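Side-chain contacts in L-glyceraldehyde 3-phosphate reductase (Clostridium beijerinckii, PDB 6HG6), which binds NADPH and, as an aldo-keto reductase, probably uses it to reduce aldehydes such as furfural and methylglyoxal: residues A[16-21]-A[291-296]; A[21-26]-A[188-193]. All blocks are in the same frame, centred on the assembly; numbering follows the deposited sequence.

Interaction 1 of 2, residues A[16-21]-A[291-296]; sequences SKCGES and EVTSVL. With NDP (NADPH dihydro-nicotinamide-adenine-dinucleotide phosphate), chain B.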
loop_
_atom_site.group_PDB
_atom_site.type_symbol
_atom_site.label_atom_id
_atom_site.label_comp_id
_atom_site.label_asym_id
_atom_site.label_seq_id
_atom_site.Cartn_x
_atom_site.Cartn_y
_atom_site.Cartn_z
ATOM N N SER A 16 -11.694 -7.130 1.220
ATOM C CA SER A 16 -11.149 -8.213 2.067
ATOM C C SER A 16 -10.881 -7.686 3.464
ATOM O O SER A 16 -10.320 -6.596 3.607
ATOM C CB SER A 16 -9.902 -8.803 1.435
ATOM O OG SER A 16 -10.263 -9.484 0.228
ATOM N N LYS A 17 -11.221 -8.509 4.447
ATOM C CA LYS A 17 -10.914 -8.190 5.842
ATOM C C LYS A 17 -9.399 -8.094 6.036
ATOM O O LYS A 17 -8.639 -8.907 5.480
ATOM C CB LYS A 17 -11.413 -9.275 6.777
ATOM C CG LYS A 17 -12.912 -9.456 6.806
ATOM C CD LYS A 17 -13.347 -10.676 7.544
ATOM C CE LYS A 17 -12.843 -10.746 8.963
ATOM N NZ LYS A 17 -13.401 -11.949 9.643
ATOM N N CYS A 18 -9.013 -7.132 6.825
ATOM C CA CYS A 18 -7.630 -6.908 7.292
ATOM C C CYS A 18 -7.326 -7.945 8.362
ATOM O O CYS A 18 -7.470 -7.618 9.533
ATOM C CB CYS A 18 -7.469 -5.561 7.947
ATOM S SG CYS A 18 -7.235 -4.302 6.699
ATOM N N GLY A 19 -6.923 -9.152 7.954
ATOM C CA GLY A 19 -6.786 -10.265 8.895
ATOM C C GLY A 19 -8.125 -10.525 9.586
ATOM O O GLY A 19 -9.124 -10.703 8.874
ATOM N N GLU A 20 -8.167 -10.493 10.916
ATOM C CA GLU A 20 -9.385 -10.849 11.690
ATOM C C GLU A 20 -10.356 -9.656 11.759
ATOM O O GLU A 20 -11.534 -9.882 11.974
ATOM C CB GLU A 20 -8.943 -11.417 13.040
ATOM C CG GLU A 20 -8.333 -12.808 12.835
ATOM C CD GLU A 20 -7.747 -13.556 14.029
ATOM O OE1 GLU A 20 -7.402 -12.896 15.028
ATOM O OE2 GLU A 20 -7.621 -14.824 13.950
ATOM N N SER A 21 -9.912 -8.460 11.461
ATOM C CA SER A 21 -10.685 -7.201 11.606
ATOM C C SER A 21 -11.902 -7.110 10.684
ATOM O O SER A 21 -11.890 -7.656 9.540
ATOM C CB SER A 21 -9.745 -6.053 11.376
ATOM O OG SER A 21 -10.443 -4.831 11.376
ATOM N N GLU A 291 -3.832 -14.462 3.069
ATOM C CA GLU A 291 -3.214 -13.597 4.100
ATOM C C GLU A 291 -2.769 -12.266 3.480
ATOM O O GLU A 291 -2.512 -11.322 4.222
ATOM C CB GLU A 291 -2.068 -14.255 4.858
ATOM C CG GLU A 291 -0.919 -14.741 3.989
ATOM C CD GLU A 291 -1.036 -16.171 3.505
ATOM O OE1 GLU A 291 -2.187 -16.653 3.157
ATOM O OE2 GLU A 291 0.049 -16.826 3.480
ATOM N N VAL A 292 -2.719 -12.144 2.159
ATOM C CA VAL A 292 -2.420 -10.819 1.548
ATOM C C VAL A 292 -3.773 -10.153 1.316
ATOM O O VAL A 292 -4.589 -10.679 0.563
ATOM C CB VAL A 292 -1.578 -10.919 0.270
ATOM C CG1 VAL A 292 -1.419 -9.543 -0.359
ATOM C CG2 VAL A 292 -0.224 -11.522 0.611
ATOM N N THR A 293 -4.020 -9.078 2.016
ATOM C CA THR A 293 -5.352 -8.422 2.004
ATOM C C THR A 293 -5.568 -7.627 0.711
ATOM O O THR A 293 -6.612 -7.750 0.069
ATOM C CB THR A 293 -5.474 -7.475 3.189
ATOM O OG1 THR A 293 -5.032 -8.138 4.376
ATOM C CG2 THR A 293 -6.891 -6.950 3.317
ATOM N N SER A 294 -4.558 -6.894 0.299
ATOM C CA SER A 294 -4.669 -5.907 -0.793
ATOM C C SER A 294 -3.321 -5.716 -1.460
ATOM O O SER A 294 -2.269 -5.976 -0.852
ATOM C CB SER A 294 -5.120 -4.570 -0.215
ATOM O OG SER A 294 -5.430 -3.619 -1.213
ATOM N N VAL A 295 -3.381 -5.315 -2.706
ATOM C CA VAL A 295 -2.134 -4.914 -3.416
ATOM C C VAL A 295 -2.243 -3.411 -3.687
ATOM O O VAL A 295 -3.291 -2.928 -4.201
ATOM C CB VAL A 295 -1.906 -5.728 -4.690
ATOM C CG1 VAL A 295 -3.050 -5.570 -5.667
ATOM C CG2 VAL A 295 -0.577 -5.351 -5.328
ATOM N N LEU A 296 -1.156 -2.727 -3.389
ATOM C CA LEU A 296 -1.082 -1.271 -3.510
ATOM C C LEU A 296 -0.435 -0.923 -4.836
ATOM O O LEU A 296 0.715 -1.369 -5.098
ATOM C CB LEU A 296 -0.326 -0.906 -2.229
ATOM C CG LEU A 296 -0.306 0.513 -1.768
ATOM C CD1 LEU A 296 -1.620 1.248 -1.918
ATOM C CD2 LEU A 296 0.226 0.526 -0.364
HETATM P PA NDP B . 3.589 -0.545 -8.621
HETATM O O1A NDP B . 4.624 -1.599 -8.411
HETATM O O2A NDP B . 2.132 -0.821 -8.817
HETATM O O5B NDP B . 4.085 0.480 -9.757
HETATM C C5B NDP B . 3.225 1.584 -10.144
HETATM C C4B NDP B . 3.697 2.148 -11.459
HETATM O O4B NDP B . 3.723 1.068 -12.428
HETATM C C3B NDP B . 2.826 3.239 -12.098
HETATM O O3B NDP B . 3.159 4.557 -11.669
HETATM C C2B NDP B . 3.140 3.038 -13.575
HETATM O O2B NDP B . 4.404 3.646 -13.822
HETATM C C1B NDP B . 3.258 1.522 -13.676
HETATM N N9A NDP B . 2.018 0.806 -13.953
HETATM C C8A NDP B . 0.918 0.693 -13.140
HETATM N N7A NDP B . -0.025 -0.067 -13.640
HETATM C C5A NDP B . 0.483 -0.484 -14.861
HETATM C C6A NDP B . -0.040 -1.315 -15.872
HETATM N N6A NDP B . -1.236 -1.893 -15.805
HETATM N N1A NDP B . 0.735 -1.538 -16.966
HETATM C C2A NDP B . 1.940 -0.953 -17.024
HETATM N N3A NDP B . 2.535 -0.163 -16.134
HETATM C C4A NDP B . 1.748 0.036 -15.061
HETATM O O3 NDP B . 3.591 0.396 -7.306
HETATM P PN NDP B . 4.584 1.490 -6.690
HETATM O O1N NDP B . 4.278 2.788 -7.361
HETATM O O2N NDP B . 5.991 0.989 -6.640
HETATM O O5D NDP B . 4.027 1.543 -5.177
HETATM C C5D NDP B . 2.589 1.612 -4.990
HETATM C C4D NDP B . 2.294 2.258 -3.657
HETATM O O4D NDP B . 2.864 1.458 -2.605
HETATM C C3D NDP B . 2.907 3.635 -3.413
HETATM O O3D NDP B . 2.162 4.641 -4.085
HETATM C C2D NDP B . 2.818 3.698 -1.884
HETATM O O2D NDP B . 1.515 4.035 -1.487
HETATM C C1D NDP B . 3.157 2.268 -1.477
HETATM N N1N NDP B . 4.589 2.105 -1.120
HETATM C C2N NDP B . 4.942 1.874 0.187
HETATM C C3N NDP B . 6.231 1.986 0.632
HETATM C C7N NDP B . 6.531 1.722 2.084
HETATM O O7N NDP B . 5.610 1.518 2.898
HETATM N N7N NDP B . 7.813 1.747 2.448
HETATM C C4N NDP B . 7.280 2.367 -0.377
HETATM C C5N NDP B . 6.824 2.390 -1.783
HETATM C C6N NDP B . 5.563 2.189 -2.097
HETATM P P2B NDP B . 4.650 4.269 -15.293
HETATM O O1X NDP B . 3.372 4.723 -15.969
HETATM O O2X NDP B . 5.601 5.430 -15.045
HETATM O O3X NDP B . 5.314 3.110 -16.021
HETATM O O HOH W 1 -7.735 -10.058 -0.560
HETATM O O HOH W 2 -6.010 -10.442 5.214
#

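Interaction 2 of 2, residues A[21-26]-A[188-193]; sequences SGLKLP and PFVINQ. With NDP (NADPH dihydro-nicotinamide-adenine-dinucleotide phosphate), chain B.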
loop_
_atom_site.group_PDB
_atom_site.type_symbol
_atom_site.label_atom_id
_atom_site.label_comp_id
_atom_site.label_asym_id
_atom_site.label_seq_id
_atom_site.Cartn_x
_atom_site.Cartn_y
_atom_site.Cartn_z
ATOM N N SER A 21 -9.912 -8.460 11.461
ATOM C CA SER A 21 -10.685 -7.201 11.606
ATOM C C SER A 21 -11.902 -7.110 10.684
ATOM O O SER A 21 -11.890 -7.656 9.540
ATOM C CB SER A 21 -9.745 -6.053 11.376
ATOM O OG SER A 21 -10.443 -4.831 11.376
ATOM N N GLY A 22 -12.887 -6.316 11.108
ATOM C CA GLY A 22 -14.040 -5.958 10.276
ATOM C C GLY A 22 -13.674 -4.865 9.280
ATOM O O GLY A 22 -14.500 -4.553 8.431
ATOM N N LEU A 23 -12.469 -4.300 9.384
ATOM C CA LEU A 23 -11.998 -3.285 8.425
ATOM C C LEU A 23 -11.677 -4.016 7.117
ATOM O O LEU A 23 -10.796 -4.885 7.122
ATOM C CB LEU A 23 -10.780 -2.581 8.992
ATOM C CG LEU A 23 -10.322 -1.421 8.110
ATOM C CD1 LEU A 23 -11.400 -0.334 8.158
ATOM C CD2 LEU A 23 -8.958 -0.868 8.491
ATOM N N LYS A 24 -12.309 -3.618 6.030
ATOM C CA LYS A 24 -12.040 -4.250 4.729
ATOM C C LYS A 24 -11.321 -3.282 3.817
ATOM O O LYS A 24 -11.651 -2.070 3.795
ATOM C CB LYS A 24 -13.335 -4.726 4.097
ATOM C CG LYS A 24 -14.084 -5.763 4.908
ATOM C CD LYS A 24 -15.223 -6.297 4.063
ATOM C CE LYS A 24 -16.022 -7.322 4.808
ATOM N NZ LYS A 24 -17.038 -7.952 3.942
ATOM N N LEU A 25 -10.309 -3.804 3.129
ATOM C CA LEU A 25 -9.608 -3.034 2.099
ATOM C C LEU A 25 -10.146 -3.521 0.751
ATOM O O LEU A 25 -10.485 -4.694 0.581
ATOM C CB LEU A 25 -8.100 -3.294 2.142
ATOM C CG LEU A 25 -7.376 -3.008 3.443
ATOM C CD1 LEU A 25 -5.870 -3.146 3.255
ATOM C CD2 LEU A 25 -7.718 -1.631 3.957
ATOM N N PRO A 26 -10.163 -2.652 -0.275
ATOM C CA PRO A 26 -10.389 -3.111 -1.644
ATOM C C PRO A 26 -9.186 -4.015 -1.976
ATOM O O PRO A 26 -8.082 -3.743 -1.499
ATOM C CB PRO A 26 -10.272 -1.834 -2.489
ATOM C CG PRO A 26 -9.318 -0.951 -1.663
ATOM C CD PRO A 26 -9.733 -1.245 -0.233
ATOM N N PRO A 188 -6.017 -0.810 18.542
ATOM C CA PRO A 188 -6.316 -1.498 17.283
ATOM C C PRO A 188 -5.102 -1.476 16.354
ATOM O O PRO A 188 -4.603 -0.432 16.027
ATOM C CB PRO A 188 -7.470 -0.700 16.668
ATOM C CG PRO A 188 -8.136 -0.017 17.879
ATOM C CD PRO A 188 -7.020 0.218 18.875
ATOM N N PHE A 189 -4.686 -2.645 15.915
ATOM C CA PHE A 189 -3.502 -2.836 15.061
ATOM C C PHE A 189 -3.934 -3.897 14.049
ATOM O O PHE A 189 -4.183 -5.016 14.472
ATOM C CB PHE A 189 -2.296 -3.258 15.904
ATOM C CG PHE A 189 -1.167 -3.795 15.061
ATOM C CD1 PHE A 189 -0.852 -3.211 13.851
ATOM C CD2 PHE A 189 -0.431 -4.892 15.454
ATOM C CE1 PHE A 189 0.132 -3.755 13.023
ATOM C CE2 PHE A 189 0.591 -5.408 14.662
ATOM C CZ PHE A 189 0.857 -4.853 13.434
ATOM N N VAL A 190 -4.080 -3.536 12.795
ATOM C CA VAL A 190 -4.742 -4.496 11.885
ATOM C C VAL A 190 -3.954 -4.736 10.611
ATOM O O VAL A 190 -4.425 -5.613 9.822
ATOM C CB VAL A 190 -6.168 -4.006 11.551
ATOM C CG1 VAL A 190 -7.040 -3.892 12.800
ATOM C CG2 VAL A 190 -6.114 -2.715 10.759
ATOM N N ILE A 191 -2.883 -4.011 10.351
ATOM C CA ILE A 191 -2.315 -4.047 8.977
ATOM C C ILE A 191 -0.797 -3.894 8.972
ATOM O O ILE A 191 -0.250 -3.014 9.650
ATOM C CB ILE A 191 -3.004 -2.990 8.083
ATOM C CG1 ILE A 191 -2.706 -3.155 6.583
ATOM C CG2 ILE A 191 -2.653 -1.584 8.542
ATOM C CD1 ILE A 191 -3.203 -4.427 6.004
ATOM N N ASN A 192 -0.158 -4.723 8.155
ATOM C CA ASN A 192 1.274 -4.607 7.795
ATOM C C ASN A 192 1.348 -4.163 6.335
ATOM O O ASN A 192 0.620 -4.738 5.507
ATOM C CB ASN A 192 1.964 -5.949 7.883
ATOM C CG ASN A 192 2.070 -6.430 9.294
ATOM O OD1 ASN A 192 3.028 -6.050 9.945
ATOM N ND2 ASN A 192 1.128 -7.283 9.715
ATOM N N GLN A 193 2.223 -3.226 6.019
ATOM C CA GLN A 193 2.485 -2.796 4.636
ATOM C C GLN A 193 3.916 -3.185 4.298
ATOM O O GLN A 193 4.843 -2.686 4.927
ATOM C CB GLN A 193 2.221 -1.319 4.410
ATOM C CG GLN A 193 2.510 -0.898 2.988
ATOM C CD GLN A 193 1.985 0.485 2.706
ATOM O OE1 GLN A 193 0.882 0.860 3.125
ATOM N NE2 GLN A 193 2.794 1.234 2.005
HETATM P PA NDP B . 3.589 -0.545 -8.621
HETATM O O1A NDP B . 4.624 -1.599 -8.411
HETATM O O2A NDP B . 2.132 -0.821 -8.817
HETATM O O5B NDP B . 4.085 0.480 -9.757
HETATM C C5B NDP B . 3.225 1.584 -10.144
HETATM C C4B NDP B . 3.697 2.148 -11.459
HETATM O O4B NDP B . 3.723 1.068 -12.428
HETATM C C3B NDP B . 2.826 3.239 -12.098
HETATM O O3B NDP B . 3.159 4.557 -11.669
HETATM C C2B NDP B . 3.140 3.038 -13.575
HETATM O O2B NDP B . 4.404 3.646 -13.822
HETATM C C1B NDP B . 3.258 1.522 -13.676
HETATM N N9A NDP B . 2.018 0.806 -13.953
HETATM C C8A NDP B . 0.918 0.693 -13.140
HETATM N N7A NDP B . -0.025 -0.067 -13.640
HETATM C C5A NDP B . 0.483 -0.484 -14.861
HETATM C C6A NDP B . -0.040 -1.315 -15.872
HETATM N N6A NDP B . -1.236 -1.893 -15.805
HETATM N N1A NDP B . 0.735 -1.538 -16.966
HETATM C C2A NDP B . 1.940 -0.953 -17.024
HETATM N N3A NDP B . 2.535 -0.163 -16.134
HETATM C C4A NDP B . 1.748 0.036 -15.061
HETATM O O3 NDP B . 3.591 0.396 -7.306
HETATM P PN NDP B . 4.584 1.490 -6.690
HETATM O O1N NDP B . 4.278 2.788 -7.361
HETATM O O2N NDP B . 5.991 0.989 -6.640
HETATM O O5D NDP B . 4.027 1.543 -5.177
HETATM C C5D NDP B . 2.589 1.612 -4.990
HETATM C C4D NDP B . 2.294 2.258 -3.657
HETATM O O4D NDP B . 2.864 1.458 -2.605
HETATM C C3D NDP B . 2.907 3.635 -3.413
HETATM O O3D NDP B . 2.162 4.641 -4.085
HETATM C C2D NDP B . 2.818 3.698 -1.884
HETATM O O2D NDP B . 1.515 4.035 -1.487
HETATM C C1D NDP B . 3.157 2.268 -1.477
HETATM N N1N NDP B . 4.589 2.105 -1.120
HETATM C C2N NDP B . 4.942 1.874 0.187
HETATM C C3N NDP B . 6.231 1.986 0.632
HETATM C C7N NDP B . 6.531 1.722 2.084
HETATM O O7N NDP B . 5.610 1.518 2.898
HETATM N N7N NDP B . 7.813 1.747 2.448
HETATM C C4N NDP B . 7.280 2.367 -0.377
HETATM C C5N NDP B . 6.824 2.390 -1.783
HETATM C C6N NDP B . 5.563 2.189 -2.097
HETATM P P2B NDP B . 4.650 4.269 -15.293
HETATM O O1X NDP B . 3.372 4.723 -15.969
HETATM O O2X NDP B . 5.601 5.430 -15.045
HETATM O O3X NDP B . 5.314 3.110 -16.021
#

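Interaction 1 of 2, residues A[16-21]-A[291-296]
Ser16 and Thr293 bring the two backbones closest, their CA atoms 5.8 Å apart, yet no direct hydrogen bond links 16-21 with 291-296. Thr293 carries the contact. Its chi1 of -47° sets OG1 beside the backbone N and leaves CG2 anti to that N, directed at 16-21. Thr293 CG2 packs 3.5 Å from Ser16 O and 3.4 Å from Lys17 O, with Cys18 CA and SG beyond. Two waters supply the polar links. One donates to Thr293 O (2.6 Å) and also bonds Ser16 OG (2.7 Å); the other accepts from Gly19 N and lies 2.6 Å from Thr293 OG1, to which it is hydrogen-bonded. Gly19 lies in a type II' turn from Cys18 to Ser21, closed by Ser21 N to Cys18 O at 3.2 Å. Thr293 OG1 is doubly engaged, since Ile219 N bonds it too. The contact thus joins the hairpin plugging the N-terminal end of the barrel to the entry of its last strand: Ser16 pairs with Leu25 of strand 24-26, Cys18 packs on Val190 and Ile191, and Thr293 and Ser294 bond to strand 218-222.

Interaction 2 of 2, residues A[21-26]-A[188-193]
Two apolar pairs, Leu23 with Val190 and Leu25 with Ile191, together with Ser21 packed on Val190, seat the N-terminal hairpin on the start of the sixth barrel strand, 189-195, in a buried contact without a hydrogen bond across it. The backbones stay well apart, the nearest CA atoms being those of Ser21 and Val190 at 6.5 Å, so side chains do the bridging. Val190 and Ile191 are consecutive, yet both start toward the hairpin; the psi of -7° at Val190 departs from extended geometry and lets neighbouring residues serve one side. Val190 divides its methyls between two partners. Val190 CG1 meets Ser21 CB at 3.7 Å, while CG2 meets Leu23 CD2 at 4.1 Å, the two side chains crossing at about a right angle. Farther into the barrel Leu25 and Ile191 reach toward each other tip to tip, CD1 to CD1 at 4.0 Å. Ser21 keeps its hydroxyl occupied within its own loop: with OG anti to the backbone N (chi1 174°), it accepts from Leu23 N at 2.9 Å and 167°, an ST turn that leaves CB against the valine. Leu93 packs on both leucines and Tyr164 on Leu23 and Val190, so strands 93-98 and 162-168 share this apolar plug. At the far end of 188-193, Gln193 is an NADPH-binding residue whose NE2 lies beside C2N and O7N of the nicotinamide. The chemistry therefore changes along one strand: branched hydrocarbon fills the closed end of the barrel, where this contact rests on dispersion and shape, whereas an amide faces the cofactor at the other end, and the serine, its hydroxyl bonded locally, can present carbon to the hydrophobic partner.

Overall arrangement
Both contacts anchor the same element, the hairpin of strands 15-17 and 24-26, on the N-terminal end of the eight-stranded barrel, and their centres lie about 6 Å apart. Interaction 1 holds its first arm and turn to the residue leading into the eighth strand; interaction 2 holds the turn's exit and second arm to the sixth. Ser21 belongs to both ranges. Interaction 1 is partly buried and relies on water for its polar links, whereas interaction 2 is buried and apolar. Packing of Cys18 SG on Leu25 CG (3.5 Å) and a probable hydrogen bond from Ser294 OG to Pro26 O (2.7 Å) knit them together. Farther along, segments 291-296 and 188-193 meet at NADPH, Leu296 against Gln193.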